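Local structure of fatty acid synthase 1, isoform A (Drosophila melanogaster, 6FN6) at residues K445-L449 with K450-S454; F464-V467 with D468-A472; L474-A477 with A478-Q482. The protein probably carries out several steps of de novo synthesis of long-chain saturated fatty acids, this chain being its dehydratase, enoylreductase and ketoreductase modifying region. All coordinates share one frame; numbering follows the deposited sequence.

All three contacts are local, following one another along the chain at one edge of the pseudo-ketoreductase part. Contact 1 is a surface loop leading into strand 454-457; contacts 2 and 3 are the first and last turns of helix 466-480, both partly buried. The centres of contacts 2 and 3 are about 15 Å apart, as are those of contacts 1 and 3, which touch where Lys453 O lies 3.4 Å from Gln482 CB. Contacts 1 and 2 do not meet. Their chemistry follows position: a carboxylate and a guanidinium group mark the loop, backbone bonds and an apolar pair start the helix, and a residue of positive phi turns the chain out of it.

Contact 1 (K445-L449 with K450-S454); sequences KAVDL and KTRKS
An Asx turn between Asp448 and Lys450 shapes the loop that runs from strand 438-445 to strand 454-457. Its defining bond goes from Lys450 N to Asp448 OD1, 3.3 Å long with an N-H...O angle of 149°. The N-H does not approach in the plane of the carboxylate but from above it, 70° out. Asp448 holds CG anti to its backbone N (chi1 -172°), which swings the carboxylate forward beside the carbonyl carbon and over the residues that follow. There it also meets Thr451, whose side chain crosses it at about a right angle. Thr451 OG1 lies 3.4 Å from both Asp448 OD2 and Asp448 O; both are weak hydrogen bonds at most, and the single hydroxyl proton can serve only one of them at a time. Lys450 NZ stays 4.5 Å from Asp448 OD2, too far for a salt bridge, although the opposite charges may still attract. After the turn the side chain of Arg452 runs extended from CG to NE, passing Asp448 O, which is 3.6 Å from Arg452 CG. Val447 CG2 covers one face of the guanidinium, 3.9 Å above the plane and offset toward its rim, with Arg452 NH1 at 4.0 Å. The charged end is satisfied elsewhere: Arg452 NH2 forms a salt bridge with Asp539 and a hydrogen bond with Tyr485, and Tyr483 adds a cation-pi contact. Leu449, buried, rests on Tyr485, so it and Arg452 both pack against strand 483-489. The strand before the loop belongs to a sheet ordered as in class I methyltransferases, consistent with the pseudo-methyltransferase of animal fatty acid synthases, whereas the strand after it joins the Rossmann-type sheet of the pseudo-ketoreductase. The Asx turn thus probably sits on a connection between two domains.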
loop_
_atom_site.group_PDB
_atom_site.type_symbol
_atom_site.label_atom_id
_atom_site.label_comp_id
_atom_site.label_asym_id
_atom_site.label_seq_id
_atom_site.Cartn_x
_atom_site.Cartn_y
_atom_site.Cartn_z
ATOM N N LYS A 445 32.625 71.213 -35.245
ATOM C CA LYS A 445 33.564 72.174 -35.818
ATOM C C LYS A 445 34.385 71.476 -36.899
ATOM O O LYS A 445 34.847 70.353 -36.708
ATOM C CB LYS A 445 34.487 72.769 -34.749
ATOM C CG LYS A 445 33.842 73.843 -33.880
ATOM C CD LYS A 445 34.867 74.528 -32.978
ATOM C CE LYS A 445 35.339 75.855 -33.559
ATOM N NZ LYS A 445 34.273 76.899 -33.528
ATOM N N ALA A 446 34.555 72.137 -38.037
ATOM C CA ALA A 446 35.332 71.578 -39.138
ATOM C C ALA A 446 36.833 71.648 -38.849
ATOM O O ALA A 446 37.273 72.406 -37.985
ATOM C CB ALA A 446 35.008 72.302 -40.429
ATOM N N VAL A 447 37.607 70.835 -39.564
ATOM C CA VAL A 447 39.064 70.883 -39.480
ATOM C C VAL A 447 39.624 71.325 -40.824
ATOM O O VAL A 447 39.009 71.101 -41.866
ATOM C CB VAL A 447 39.670 69.525 -39.064
ATOM C CG1 VAL A 447 39.119 69.079 -37.723
ATOM C CG2 VAL A 447 39.434 68.466 -40.144
ATOM N N ASP A 448 40.795 71.954 -40.787
ATOM C CA ASP A 448 41.440 72.459 -41.989
ATOM C C ASP A 448 42.438 71.443 -42.536
ATOM O O ASP A 448 43.451 71.155 -41.901
ATOM C CB ASP A 448 42.139 73.787 -41.687
ATOM C CG ASP A 448 42.674 74.468 -42.930
ATOM O OD1 ASP A 448 42.314 74.061 -44.053
ATOM O OD2 ASP A 448 43.448 75.431 -42.778
ATOM N N LEU A 449 42.133 70.891 -43.706
ATOM C CA LEU A 449 42.965 69.857 -44.315
ATOM C C LEU A 449 44.323 70.418 -44.740
ATOM O O LEU A 449 45.324 69.701 -44.788
ATOM C CB LEU A 449 42.251 69.246 -45.520
ATOM C CG LEU A 449 40.919 68.541 -45.239
ATOM C CD1 LEU A 449 40.373 67.917 -46.514
ATOM C CD2 LEU A 449 41.057 67.486 -44.142
ATOM N N LYS A 450 44.332 71.709 -45.054
ATOM C CA LYS A 450 45.520 72.407 -45.528
ATOM C C LYS A 450 46.618 72.573 -44.476
ATOM O O LYS A 450 47.790 72.330 -44.753
ATOM C CB LYS A 450 45.092 73.785 -46.038
ATOM C CG LYS A 450 44.312 73.756 -47.349
ATOM C CD LYS A 450 43.501 75.031 -47.551
ATOM C CE LYS A 450 44.347 76.288 -47.629
ATOM N NZ LYS A 450 43.724 77.374 -46.811
ATOM N N THR A 451 46.234 72.996 -43.276
ATOM C CA THR A 451 47.205 73.320 -42.232
ATOM C C THR A 451 47.810 72.126 -41.480
ATOM O O THR A 451 48.845 72.272 -40.837
ATOM C CB THR A 451 46.578 74.271 -41.196
ATOM O OG1 THR A 451 45.391 73.683 -40.648
ATOM C CG2 THR A 451 46.253 75.617 -41.838
ATOM N N ARG A 452 47.171 70.962 -41.528
ATOM C CA ARG A 452 47.705 69.801 -40.812
ATOM C C ARG A 452 48.404 68.811 -41.746
ATOM O O ARG A 452 47.938 68.541 -42.852
ATOM C CB ARG A 452 46.602 69.102 -40.022
ATOM C CG ARG A 452 45.547 68.407 -40.849
ATOM C CD ARG A 452 44.443 67.901 -39.937
ATOM N NE ARG A 452 43.623 66.874 -40.564
ATOM C CZ ARG A 452 42.695 66.175 -39.920
ATOM N NH1 ARG A 452 42.474 66.393 -38.630
ATOM N NH2 ARG A 452 41.992 65.255 -40.564
ATOM N N LYS A 453 49.523 68.267 -41.275
ATOM C CA LYS A 453 50.305 67.310 -42.045
ATOM C C LYS A 453 49.558 65.985 -42.182
ATOM O O LYS A 453 48.887 65.536 -41.248
ATOM C CB LYS A 453 51.666 67.083 -41.377
ATOM C CG LYS A 453 52.440 68.371 -41.102
ATOM C CD LYS A 453 53.856 68.118 -40.591
ATOM C CE LYS A 453 54.643 69.429 -40.488
ATOM N NZ LYS A 453 56.059 69.236 -40.050
ATOM N N SER A 454 49.676 65.359 -43.349
ATOM C CA SER A 454 48.991 64.098 -43.605
ATOM C C SER A 454 49.699 63.273 -44.672
ATOM O O SER A 454 50.387 63.811 -45.538
ATOM C CB SER A 454 47.549 64.354 -44.038
ATOM O OG SER A 454 47.508 64.996 -45.300
#

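Contact 2 (F464-V467 with D468-A472); sequences FNWV and DDLKA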
loop_
_atom_site.group_PDB
_atom_site.type_symbol
_atom_site.label_atom_id
_atom_site.label_comp_id
_atom_site.label_asym_id
_atom_site.label_seq_id
_atom_site.Cartn_x
_atom_site.Cartn_y
_atom_site.Cartn_z
ATOM N N PHE A 464 50.340 43.137 -50.927
ATOM C CA PHE A 464 50.053 42.257 -49.800
ATOM C C PHE A 464 50.553 42.845 -48.478
ATOM O O PHE A 464 50.068 42.485 -47.404
ATOM C CB PHE A 464 50.693 40.887 -50.051
ATOM C CG PHE A 464 50.335 39.848 -49.027
ATOM C CD1 PHE A 464 49.053 39.326 -48.972
ATOM C CD2 PHE A 464 51.282 39.382 -48.132
ATOM C CE1 PHE A 464 48.720 38.364 -48.037
ATOM C CE2 PHE A 464 50.955 38.421 -47.193
ATOM C CZ PHE A 464 49.673 37.911 -47.148
ATOM N N ASN A 465 51.524 43.750 -48.568
ATOM C CA ASN A 465 52.207 44.288 -47.393
ATOM C C ASN A 465 51.664 45.640 -46.920
ATOM O O ASN A 465 52.293 46.306 -46.098
ATOM C CB ASN A 465 53.704 44.409 -47.680
ATOM C CG ASN A 465 54.358 43.062 -47.910
ATOM O OD1 ASN A 465 54.705 42.358 -46.961
ATOM N ND2 ASN A 465 54.499 42.682 -49.172
ATOM N N TRP A 466 50.504 46.043 -47.429
ATOM C CA TRP A 466 49.958 47.362 -47.115
ATOM C C TRP A 466 49.678 47.502 -45.619
ATOM O O TRP A 466 49.603 48.615 -45.098
ATOM C CB TRP A 466 48.680 47.627 -47.919
ATOM C CG TRP A 466 47.465 46.889 -47.427
ATOM C CD1 TRP A 466 46.973 45.709 -47.904
ATOM C CD2 TRP A 466 46.576 47.296 -46.376
ATOM N NE1 TRP A 466 45.842 45.352 -47.211
ATOM C CE2 TRP A 466 45.577 46.309 -46.268
ATOM C CE3 TRP A 466 46.532 48.396 -45.514
ATOM C CZ2 TRP A 466 44.547 46.389 -45.334
ATOM C CZ3 TRP A 466 45.509 48.473 -44.586
ATOM C CH2 TRP A 466 44.531 47.475 -44.505
ATOM N N VAL A 467 49.524 46.375 -44.933
ATOM C CA VAL A 467 49.249 46.382 -43.500
ATOM C C VAL A 467 50.465 46.893 -42.734
ATOM O O VAL A 467 50.329 47.641 -41.765
ATOM C CB VAL A 467 48.841 44.983 -42.999
ATOM C CG1 VAL A 467 48.459 45.032 -41.524
ATOM C CG2 VAL A 467 47.693 44.431 -43.830
ATOM N N ASP A 468 51.653 46.480 -43.161
ATOM C CA ASP A 468 52.884 46.939 -42.530
ATOM C C ASP A 468 53.120 48.413 -42.838
ATOM O O ASP A 468 53.631 49.157 -42.000
ATOM C CB ASP A 468 54.072 46.099 -42.999
ATOM C CG ASP A 468 53.924 44.634 -42.646
ATOM O OD1 ASP A 468 53.733 44.326 -41.450
ATOM O OD2 ASP A 468 53.981 43.791 -43.565
ATOM N N ASP A 469 52.740 48.832 -44.042
ATOM C CA ASP A 469 52.851 50.232 -44.431
ATOM C C ASP A 469 52.018 51.093 -43.491
ATOM O O ASP A 469 52.442 52.175 -43.081
ATOM C CB ASP A 469 52.389 50.435 -45.876
ATOM C CG ASP A 469 53.257 49.700 -46.877
ATOM O OD1 ASP A 469 53.983 48.770 -46.469
ATOM O OD2 ASP A 469 53.217 50.056 -48.074
ATOM N N LEU A 470 50.827 50.607 -43.161
ATOM C CA LEU A 470 49.931 51.315 -42.257
ATOM C C LEU A 470 50.519 51.369 -40.852
ATOM O O LEU A 470 50.563 52.430 -40.227
ATOM C CB LEU A 470 48.556 50.643 -42.237
ATOM C CG LEU A 470 47.491 51.274 -41.338
ATOM C CD1 LEU A 470 47.215 52.718 -41.737
ATOM C CD2 LEU A 470 46.215 50.454 -41.384
ATOM N N LYS A 471 50.967 50.218 -40.360
ATOM C CA LYS A 471 51.576 50.126 -39.036
ATOM C C LYS A 471 52.780 51.053 -38.925
ATOM O O LYS A 471 52.951 51.752 -37.925
ATOM C CB LYS A 471 51.998 48.686 -38.742
ATOM C CG LYS A 471 50.848 47.763 -38.378
ATOM C CD LYS A 471 51.343 46.354 -38.087
ATOM C CE LYS A 471 50.266 45.505 -37.434
ATOM N NZ LYS A 471 49.976 45.959 -36.046
ATOM N N ALA A 472 53.610 51.055 -39.962
ATOM C CA ALA A 472 54.790 51.908 -39.990
ATOM C C ALA A 472 54.366 53.368 -39.964
ATOM O O ALA A 472 54.991 54.196 -39.301
ATOM C CB ALA A 472 55.631 51.618 -41.220
#
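The backbone passes from Asn465, at the N-cap position, straight into the first turn of helix 466-480, the helix of a beta-alpha-beta unit in the Rossmann-type pseudo-ketoreductase fold. Asn465 O receives two N-H groups: a weak bond from Asp468 N, bent to 127°, and one from Asp469 N at 3.3 Å that lies in the carbonyl plane. Regular helical spacing follows, with Leu470 N bonded to Trp466 O and Lys471 N to Val467 O, each at 3.0 Å. On the solvent side, Asn465 OD1 and Asp468 OD2 stand 3.8 Å apart, their amide and carboxylate planes turned by 31°; the Asn465 side chain makes no capping bond. Lys471 lays its CG 3.4 Å from Val467 O, and its NZ goes on to a salt bridge with Glu506. On the buried side Trp466 touches Leu499 of helix 496-504 and Leu1076 of helix 1072-1090, and Leu470 lies on Val484 and Val486 of strand 483-489. Val467 CG2 sits over the centre of the Trp466 ring. Trp466 and Leu470 run side by side in the same direction, one turn apart. With CG anti to its backbone N (chi1 -180°), Leu470 sends CD2 obliquely toward the indole, 3.8 Å from Trp466 CZ3.

Contact 3 (L474-A477 with A478-Q482); sequences LATA and ATEEQ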
loop_
_atom_site.group_PDB
_atom_site.type_symbol
_atom_site.label_atom_id
_atom_site.label_comp_id
_atom_site.label_asym_id
_atom_site.label_seq_id
_atom_site.Cartn_x
_atom_site.Cartn_y
_atom_site.Cartn_z
ATOM N N LEU A 474 51.480 54.562 -38.769
ATOM C CA LEU A 474 50.841 54.885 -37.498
ATOM C C LEU A 474 51.871 55.228 -36.423
ATOM O O LEU A 474 51.693 56.182 -35.667
ATOM C CB LEU A 474 49.959 53.724 -37.032
ATOM C CG LEU A 474 48.461 53.893 -37.302
ATOM C CD1 LEU A 474 48.178 54.073 -38.788
ATOM C CD2 LEU A 474 47.683 52.713 -36.751
ATOM N N ALA A 475 52.948 54.452 -36.357
ATOM C CA ALA A 475 54.015 54.721 -35.397
ATOM C C ALA A 475 54.704 56.043 -35.721
ATOM O O ALA A 475 54.970 56.853 -34.832
ATOM C CB ALA A 475 55.024 53.585 -35.390
ATOM N N THR A 476 54.990 56.253 -37.000
ATOM C CA THR A 476 55.624 57.482 -37.459
ATOM C C THR A 476 54.686 58.674 -37.288
ATOM O O THR A 476 55.128 59.788 -37.008
ATOM C CB THR A 476 56.048 57.374 -38.935
ATOM O OG1 THR A 476 56.841 56.195 -39.121
ATOM C CG2 THR A 476 56.853 58.595 -39.360
ATOM N N ALA A 477 53.391 58.430 -37.463
ATOM C CA ALA A 477 52.389 59.487 -37.379
ATOM C C ALA A 477 52.478 60.232 -36.051
ATOM O O ALA A 477 52.458 61.463 -36.021
ATOM C CB ALA A 477 50.995 58.908 -37.564
ATOM N N ALA A 478 52.572 59.483 -34.957
ATOM C CA ALA A 478 52.650 60.078 -33.627
ATOM C C ALA A 478 53.826 61.047 -33.544
ATOM O O ALA A 478 53.666 62.201 -33.143
ATOM C CB ALA A 478 52.781 58.992 -32.568
ATOM N N THR A 479 55.005 60.569 -33.922
ATOM C CA THR A 479 56.214 61.385 -33.892
ATOM C C THR A 479 56.089 62.607 -34.799
ATOM O O THR A 479 56.406 63.724 -34.393
ATOM C CB THR A 479 57.452 60.568 -34.319
ATOM O OG1 THR A 479 57.566 59.399 -33.502
ATOM C CG2 THR A 479 58.724 61.396 -34.185
ATOM N N GLU A 480 55.624 62.386 -36.024
ATOM C CA GLU A 480 55.598 63.435 -37.039
ATOM C C GLU A 480 54.376 64.352 -36.939
ATOM O O GLU A 480 54.187 65.231 -37.781
ATOM C CB GLU A 480 55.656 62.812 -38.436
ATOM C CG GLU A 480 56.942 62.047 -38.724
ATOM C CD GLU A 480 58.166 62.945 -38.790
ATOM O OE1 GLU A 480 58.854 62.939 -39.834
ATOM O OE2 GLU A 480 58.448 63.652 -37.799
ATOM N N GLU A 481 53.546 64.146 -35.920
ATOM C CA GLU A 481 52.388 65.010 -35.695
ATOM C C GLU A 481 51.494 65.080 -36.927
ATOM O O GLU A 481 51.097 66.166 -37.348
ATOM C CB GLU A 481 52.848 66.424 -35.324
ATOM C CG GLU A 481 53.775 66.502 -34.117
ATOM C CD GLU A 481 54.560 67.803 -34.068
ATOM O OE1 GLU A 481 55.409 68.019 -34.959
ATOM O OE2 GLU A 481 54.329 68.610 -33.142
ATOM N N GLN A 482 51.181 63.923 -37.505
ATOM C CA GLN A 482 50.372 63.872 -38.718
ATOM C C GLN A 482 49.219 62.877 -38.618
ATOM O O GLN A 482 49.185 62.028 -37.727
ATOM C CB GLN A 482 51.248 63.517 -39.922
ATOM C CG GLN A 482 52.020 62.218 -39.770
ATOM C CD GLN A 482 52.917 61.932 -40.959
ATOM O OE1 GLN A 482 52.837 62.603 -41.987
ATOM N NE2 GLN A 482 53.782 60.935 -40.822
#
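This is a contact at the C-terminal end of a helix: Ala477 and Gln482 meet in the last turn of helix 466-480, just ahead of strand 483-489. A regular helical bond, from Glu480 N to Thr476 O, is 2.8 Å and nearly linear, with an N-H...O angle of 162°; two residues earlier, Ala478 N reaches Leu474 O only weakly, at 3.5 Å. Glu481 then adopts a positive phi of 55° and reverses the chain. Gln482 N thereby points back to Ala477 O at 3.1 Å, spanning five residues, while Glu481 N makes a weak bond to Ala478 O. Gln482 CG comes to 3.6 Å from Ala477 CA, its first torsion of 56° setting it between backbone N and carbonyl carbon, and the chain then extends until NE2 is 4.1 Å from Thr476 CG2. That methyl also lies 3.5 Å from Glu480 CG, the two side chains running alongside each other, whereas Thr476 OG1 turns to bond Ala472 O. Ala477 also touches Leu511, and Gln482 packs on Lys453. The positive phi of Glu481 and the two bonds back into the last turn, the one to Ala478 O weak, identify a Schellman motif at a helix-to-strand junction of a Rossmann-type unit.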